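Side-chain contacts in predicted zincin-like metalloprotease (PDB 3E11), which is of unknown function but is probably a metal-dependent peptidase with a zincin-like fold: residues 96-99 against 100-104; 27-30 against 31-34; 74-77 against 78-82. One frame throughout, in Å; residues are numbered along the deposited sequence. Where two conformers were deposited one is given.

Interaction 1: residues 96-99 against 100-104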
loop_
_atom_site.group_PDB
_atom_site.type_symbol
_atom_site.label_atom_id
_atom_site.label_comp_id
_atom_site.label_asym_id
_atom_site.label_seq_id
_atom_site.Cartn_x
_atom_site.Cartn_y
_atom_site.Cartn_z
ATOM N N HIS A 96 1.721 7.127 -1.121
ATOM C CA HIS A 96 1.165 7.762 -2.318
ATOM C C HIS A 96 -0.289 7.440 -2.559
ATOM O O HIS A 96 -1.076 8.322 -2.916
ATOM C CB HIS A 96 2.008 7.434 -3.554
ATOM C CG HIS A 96 3.302 8.183 -3.576
ATOM N ND1 HIS A 96 3.702 8.955 -4.640
ATOM C CD2 HIS A 96 4.256 8.327 -2.624
ATOM C CE1 HIS A 96 4.879 9.496 -4.364
ATOM N NE2 HIS A 96 5.232 9.132 -3.145
ATOM N N GLU A 97 -0.658 6.184 -2.363
ATOM C CA GLU A 97 -2.023 5.773 -2.630
ATOM C C GLU A 97 -2.968 6.441 -1.648
ATOM O O GLU A 97 -4.012 6.945 -2.039
ATOM C CB GLU A 97 -2.162 4.241 -2.607
ATOM C CG GLU A 97 -1.582 3.552 -3.858
ATOM C CD GLU A 97 -2.223 4.060 -5.140
ATOM O OE1 GLU A 97 -3.430 4.343 -5.137
ATOM O OE2 GLU A 97 -1.510 4.232 -6.141
ATOM N N ILE A 98 -2.600 6.491 -0.373
ATOM C CA ILE A 98 -3.481 7.123 0.605
ATOM C C ILE A 98 -3.554 8.640 0.382
ATOM O O ILE A 98 -4.639 9.240 0.448
ATOM C CB ILE A 98 -3.111 6.730 2.070
ATOM C CG1 ILE A 98 -4.297 7.028 2.997
ATOM C CG2 ILE A 98 -1.836 7.366 2.546
ATOM C CD1 ILE A 98 -5.549 6.225 2.659
ATOM N N ALA A 99 -2.421 9.244 0.058
ATOM C CA ALA A 99 -2.371 10.685 -0.176
ATOM C C ALA A 99 -3.266 11.086 -1.358
ATOM O O ALA A 99 -4.046 12.040 -1.280
ATOM C CB ALA A 99 -0.945 11.101 -0.406
ATOM N N HIS A 100 -3.169 10.321 -2.439
ATOM C CA HIS A 100 -3.930 10.591 -3.651
ATOM C C HIS A 100 -5.419 10.374 -3.416
ATOM O O HIS A 100 -6.248 11.117 -3.950
ATOM C CB HIS A 100 -3.430 9.734 -4.829
ATOM C CG HIS A 100 -2.009 10.004 -5.220
ATOM N ND1 HIS A 100 -1.288 9.157 -6.035
ATOM C CD2 HIS A 100 -1.168 11.017 -4.892
ATOM C CE1 HIS A 100 -0.065 9.633 -6.191
ATOM N NE2 HIS A 100 0.034 10.761 -5.505
ATOM N N HIS A 101 -5.766 9.399 -2.576
ATOM C CA HIS A 101 -7.162 9.147 -2.232
ATOM C C HIS A 101 -7.805 10.365 -1.561
ATOM O O HIS A 101 -8.993 10.616 -1.742
ATOM C CB HIS A 101 -7.288 7.921 -1.315
ATOM C CG HIS A 101 -8.654 7.745 -0.723
ATOM N ND1 HIS A 101 -9.752 7.376 -1.470
ATOM C CD2 HIS A 101 -9.103 7.912 0.545
ATOM C CE1 HIS A 101 -10.809 7.286 -0.683
ATOM N NE2 HIS A 101 -10.445 7.617 0.544
ATOM N N PHE A 102 -7.009 11.112 -0.798
ATOM C CA PHE A 102 -7.482 12.312 -0.112
ATOM C C PHE A 102 -7.014 13.566 -0.844
ATOM O O PHE A 102 -6.877 14.624 -0.239
ATOM C CB PHE A 102 -6.969 12.334 1.324
ATOM C CG PHE A 102 -7.620 11.329 2.203
ATOM C CD1 PHE A 102 -8.974 11.445 2.530
ATOM C CD2 PHE A 102 -6.902 10.263 2.701
ATOM C CE1 PHE A 102 -9.576 10.522 3.345
ATOM C CE2 PHE A 102 -7.506 9.327 3.512
ATOM C CZ PHE A 102 -8.840 9.458 3.841
ATOM N N GLY A 103 -6.783 13.435 -2.140
ATOM C CA GLY A 103 -6.551 14.558 -3.020
ATOM C C GLY A 103 -5.283 15.343 -2.788
ATOM O O GLY A 103 -5.204 16.506 -3.193
ATOM N N ILE A 104 -4.281 14.703 -2.193
ATOM C CA ILE A 104 -2.965 15.302 -1.970
ATOM C C ILE A 104 -2.026 14.808 -3.074
ATOM O O ILE A 104 -1.848 13.613 -3.265
ATOM C CB ILE A 104 -2.437 14.950 -0.560
ATOM C CG1 ILE A 104 -3.314 15.627 0.503
ATOM C CG2 ILE A 104 -0.979 15.343 -0.375
ATOM C CD1 ILE A 104 -3.633 14.773 1.667
HETATM O O HOH W 1 -2.587 6.890 -7.214
#
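His96 and His100 leave the helix one turn apart and run side by side, pointing the same way. Their rings meet obliquely, with centroids 5.7 Å apart and planes at 76°, and the nearest side-chain approach is His96 CB to His100 CE1 at 4.0 Å. One face of the His100 ring is laid over His96 O, offset toward the rim, the same carbonyl that receives His100 N. At the ring edge, in plane, a water sits 2.9 Å from His100 ND1 and donates to Glu97 OE2, linking the carboxylate to the imidazole. His100 NE2 makes a weak hydrogen bond to Asp106 OD1.

His96, Glu97 and His100 match the HExxH pattern of zincins, in which the two histidines bind the metal and the glutamate serves catalysis; such roles are probable here, although no metal is bound to these histidines. Gly103 and Asp106 extend it to HExxHxxGxxD, a metzincin-like form in which Asp106 would probably be the third ligand.

Apolar contact on another flank joins Ile98 to Phe102. Ile98 CG1 is anti to the backbone N (chi1 -162°), which carries CD1 alongside Phe102, 3.8 Å from CE2. His101 CD2 lies over the centre of one face of the Phe102 ring, on the side from which Ile98 CD1 meets its rim. Beside Leu109 of helix 106-110, Ala99 CB packs 4.1 Å from Ile104 CB.

Backbone bonds finish the helix in a Schellman motif, with Gly103 at positive phi as the C-prime residue. Ile104 N reaches back to Ala99 O at 2.8 Å, and Gly103 N bonds to His100 O at 3.0 Å.

Interaction 2: residues 27-30 against 31-34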
loop_
_atom_site.group_PDB
_atom_site.type_symbol
_atom_site.label_atom_id
_atom_site.label_comp_id
_atom_site.label_asym_id
_atom_site.label_seq_id
_atom_site.Cartn_x
_atom_site.Cartn_y
_atom_site.Cartn_z
ATOM N N ARG A 27 -3.642 8.834 10.657
ATOM C CA ARG A 27 -5.086 9.028 10.679
ATOM C C ARG A 27 -5.678 8.821 9.277
ATOM O O ARG A 27 -6.764 8.280 9.141
ATOM C CB ARG A 27 -5.470 10.394 11.261
ATOM C CG ARG A 27 -6.949 10.697 11.155
ATOM C CD ARG A 27 -7.842 9.705 11.943
ATOM N NE ARG A 27 -9.252 10.065 11.799
ATOM C CZ ARG A 27 -10.014 9.735 10.759
ATOM N NH1 ARG A 27 -9.518 9.029 9.738
ATOM N NH2 ARG A 27 -11.280 10.142 10.724
ATOM N N ALA A 28 -4.985 9.271 8.242
ATOM C CA ALA A 28 -5.453 9.039 6.851
ATOM C C ALA A 28 -5.604 7.541 6.499
ATOM O O ALA A 28 -6.461 7.168 5.705
ATOM C CB ALA A 28 -4.515 9.713 5.848
HETATM N N MSE A 29 -4.757 6.711 7.095
HETATM C CA MSE A 29 -4.758 5.254 6.926
HETATM C C MSE A 29 -5.800 4.520 7.797
HETATM O O MSE A 29 -5.904 3.277 7.730
HETATM C CB MSE A 29 -3.340 4.696 7.228
HETATM C CG MSE A 29 -2.352 4.954 6.110
HETATM SE SE MSE A 29 -2.772 3.979 4.512
HETATM C CE MSE A 29 -2.452 2.284 5.136
ATOM N N ARG A 30 -6.596 5.274 8.584
ATOM C CA ARG A 30 -7.624 4.655 9.403
ATOM C C ARG A 30 -8.514 3.724 8.594
ATOM O O ARG A 30 -9.066 4.108 7.577
ATOM C CB ARG A 30 -8.523 5.693 10.088
ATOM C CG ARG A 30 -9.579 5.052 11.000
ATOM C CD ARG A 30 -10.395 6.084 11.756
ATOM N NE ARG A 30 -9.581 6.692 12.803
ATOM C CZ ARG A 30 -10.028 7.576 13.682
ATOM N NH1 ARG A 30 -11.284 7.988 13.637
ATOM N NH2 ARG A 30 -9.196 8.056 14.591
ATOM N N ASN A 31 -8.660 2.492 9.088
ATOM C CA ASN A 31 -9.539 1.510 8.458
ATOM C C ASN A 31 -9.246 1.296 6.964
ATOM O O ASN A 31 -10.147 1.255 6.135
ATOM C CB ASN A 31 -11.007 1.904 8.664
ATOM C CG ASN A 31 -11.946 0.760 8.389
ATOM O OD1 ASN A 31 -11.612 -0.393 8.665
ATOM N ND2 ASN A 31 -13.114 1.067 7.789
ATOM N N VAL A 32 -7.950 1.260 6.653
ATOM C CA VAL A 32 -7.436 0.847 5.361
ATOM C C VAL A 32 -6.580 -0.373 5.599
ATOM O O VAL A 32 -5.728 -0.397 6.534
ATOM C CB VAL A 32 -6.554 1.934 4.718
ATOM C CG1 VAL A 32 -5.984 1.436 3.384
ATOM C CG2 VAL A 32 -7.364 3.198 4.526
ATOM N N ALA A 33 -6.838 -1.394 4.803
ATOM C CA ALA A 33 -6.094 -2.653 4.842
ATOM C C ALA A 33 -5.265 -2.789 3.587
ATOM O O ALA A 33 -5.643 -2.327 2.503
ATOM C CB ALA A 33 -7.014 -3.814 4.981
ATOM N N VAL A 34 -4.089 -3.361 3.753
ATOM C CA VAL A 34 -3.167 -3.556 2.658
ATOM C C VAL A 34 -3.210 -5.052 2.352
ATOM O O VAL A 34 -3.095 -5.887 3.252
ATOM C CB VAL A 34 -1.724 -3.054 3.019
ATOM C CG1 VAL A 34 -0.725 -3.391 1.934
ATOM C CG2 VAL A 34 -1.735 -1.603 3.291
#
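Met29 and Val32 meet across a type II beta turn that leads into strand 32-37. Val32 N donates to Met29 O at 3.1 Å, with an N-H...O angle of 137°. Arg30 and Asn31 occupy the two corners, and Asn31 takes positive phi (54°), as the third position of such a turn requires.

On the inner side, the side chain of Met29, a selenomethionine, crosses that of Val32 at about a right angle. The Met29 chain folds at chi2 and chi3, both -67°, which swings its CE back over the strand to lie 4.0 Å from Val32 CG1. Met29 CE also comes within 4.4 Å of Val34 CG2, so one terminal atom bridges two strand residues.

Farther out, this apolar group packs on Val94 and Ile98 of helix 83-101, Leu18 of helix 7-19 and Ile69 of strand 67-72. The turn thereby joins the two helices to the edge of the sheet, where Ala33 forms backbone hydrogen bonds with Asp67 and Ile69. The amide of Asn31 leads away from the turn, its ND2 bound to Leu65 O. Before the turn, Arg30 N bonds to Arg27 O, and the two arginine side chains come back together at the surface: Arg27 NE lies over the centre of one face of the Arg30 guanidinium, 3.2 Å above its plane.

Interaction 3: residues 74-77 against 78-82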
loop_
_atom_site.group_PDB
_atom_site.type_symbol
_atom_site.label_atom_id
_atom_site.label_comp_id
_atom_site.label_asym_id
_atom_site.label_seq_id
_atom_site.Cartn_x
_atom_site.Cartn_y
_atom_site.Cartn_z
ATOM N N ASN A 74 5.023 -8.630 -7.702
ATOM C CA ASN A 74 5.944 -8.787 -8.843
ATOM C C ASN A 74 6.542 -7.445 -9.289
ATOM O O ASN A 74 7.764 -7.337 -9.528
ATOM C CB ASN A 74 5.253 -9.481 -10.008
ATOM C CG ASN A 74 4.967 -10.915 -9.731
ATOM O OD1 ASN A 74 5.366 -11.452 -8.693
ATOM N ND2 ASN A 74 4.278 -11.565 -10.646
ATOM N N THR A 75 5.692 -6.424 -9.403
ATOM C CA THR A 75 6.104 -5.161 -10.019
ATOM C C THR A 75 6.985 -4.396 -9.038
ATOM O O THR A 75 7.940 -3.756 -9.449
ATOM C CB THR A 75 4.906 -4.309 -10.517
ATOM O OG1 THR A 75 3.929 -4.234 -9.490
ATOM C CG2 THR A 75 4.277 -4.924 -11.737
ATOM N N ILE A 76 6.692 -4.506 -7.743
ATOM C CA ILE A 76 7.522 -3.937 -6.667
ATOM C C ILE A 76 8.899 -4.583 -6.650
ATOM O O ILE A 76 9.929 -3.899 -6.587
ATOM C CB ILE A 76 6.860 -4.140 -5.261
ATOM C CG1 ILE A 76 5.633 -3.222 -5.078
ATOM C CG2 ILE A 76 7.870 -3.909 -4.125
ATOM C CD1 ILE A 76 5.939 -1.796 -4.564
ATOM N N CYS A 77 8.920 -5.910 -6.658
ATOM C CA CYS A 77 10.205 -6.621 -6.519
ATOM C C CYS A 77 11.123 -6.371 -7.680
ATOM O O CYS A 77 12.311 -6.253 -7.498
ATOM C CB CYS A 77 10.026 -8.120 -6.310
ATOM S SG CYS A 77 9.385 -8.499 -4.627
ATOM N N ALA A 78 10.561 -6.245 -8.872
ATOM C CA ALA A 78 11.339 -5.971 -10.086
ATOM C C ALA A 78 12.163 -4.698 -9.980
ATOM O O ALA A 78 13.159 -4.565 -10.672
ATOM C CB ALA A 78 10.445 -5.882 -11.281
ATOM N N LEU A 79 11.713 -3.757 -9.160
ATOM C CA LEU A 79 12.410 -2.499 -8.930
ATOM C C LEU A 79 13.456 -2.524 -7.788
ATOM O O LEU A 79 14.133 -1.496 -7.543
ATOM C CB LEU A 79 11.365 -1.418 -8.605
ATOM C CG LEU A 79 10.437 -0.973 -9.721
ATOM C CD1 LEU A 79 9.365 -0.031 -9.119
ATOM C CD2 LEU A 79 11.213 -0.334 -10.794
ATOM N N CYS A 80 13.559 -3.645 -7.075
ATOM C CA CYS A 80 14.309 -3.722 -5.811
ATOM C C CYS A 80 15.422 -4.767 -5.820
ATOM O O CYS A 80 15.245 -5.886 -6.287
ATOM C CB CYS A 80 13.368 -3.992 -4.646
ATOM S SG CYS A 80 12.111 -2.649 -4.442
ATOM N N GLU A 81 16.553 -4.412 -5.235
ATOM C CA GLU A 81 17.717 -5.304 -5.190
ATOM C C GLU A 81 17.923 -5.856 -3.777
ATOM O O GLU A 81 18.772 -6.744 -3.573
ATOM C CB GLU A 81 18.986 -4.562 -5.694
ATOM C CG GLU A 81 18.907 -4.290 -7.207
ATOM C CD GLU A 81 20.104 -3.584 -7.775
ATOM O OE1 GLU A 81 20.970 -3.126 -7.000
ATOM O OE2 GLU A 81 20.211 -3.528 -9.021
ATOM N N THR A 82 17.179 -5.323 -2.795
ATOM C CA THR A 82 17.244 -5.811 -1.427
ATOM C C THR A 82 15.853 -5.750 -0.783
ATOM O O THR A 82 14.968 -5.040 -1.269
ATOM C CB THR A 82 18.226 -5.034 -0.534
ATOM O OG1 THR A 82 17.667 -3.753 -0.206
ATOM C CG2 THR A 82 19.578 -4.873 -1.198
#
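Ile76 and Cys80 meet where the last turn of helix 73-78 gives way to the connection to helix 83-101, and this is the buried, closely packed part of the contact. Cys80 points its side chain back at the helix; with SG beside its own backbone N (chi1 -61°), the sulfur comes to 3.3 Å from Ile76 O. Ile76, Cys77 and Cys80 are all buried. The two cysteines send their sulfurs to separate places and form no disulfide.

Three backbone bonds wind the helix down. Ala78 N donates to Asn74 O at 3.1 Å, an ordinary helical bond. After it the spacing shortens: Leu79 N turns to Ile76 O, and Cys80 N to Cys77 O at 2.9 Å, each bonding three residues back instead of four as the helix ends.

The solvent side is looser, for Ala78 and Leu79 are both exposed. Ala78 CB lies 3.5 Å from Asn74 O, and Leu79 rests its CG 3.7 Å from Thr75 O. The polar ends of the helical residues turn elsewhere: Asn74 ND2 bonds to Glu39 OE1, and Thr75 OG1 to Leu45 O.

Beyond the exit, Thr82 is the N-cap of helix 83-101, its OG1 accepting from Glu85 N. Ile76 packs on Glu89 and Thr93 of that helix and, with Cys77, on Phe10 of helix 7-19, while Cys80 lies against Glu85 and Val86; helix 73-78, following directly on strand 67-72, is thus seated against both longer helices.

Overall arrangement
Along the chain the order is interaction 2, interaction 3, interaction 1. Interactions 1 and 2 are neighbours, with centres 12 Å apart, and they touch: Ile98 CB packs 3.7 Å from Met29 SE, so the end of helix 83-101 rests on the turn entering strand 32-37. Interaction 3 lies about 23 Å from interaction 1 and 24 Å from interaction 2, centre to centre, and on the opposite side of the chain's centre from interaction 2. Helix 83-101 spans this distance: interaction 3 leads into it and interaction 1 ends it, with interaction 2 packed against its C-terminal part. The probable metal-binding motif thus lies at the C-terminal end of this helix, next to interaction 2.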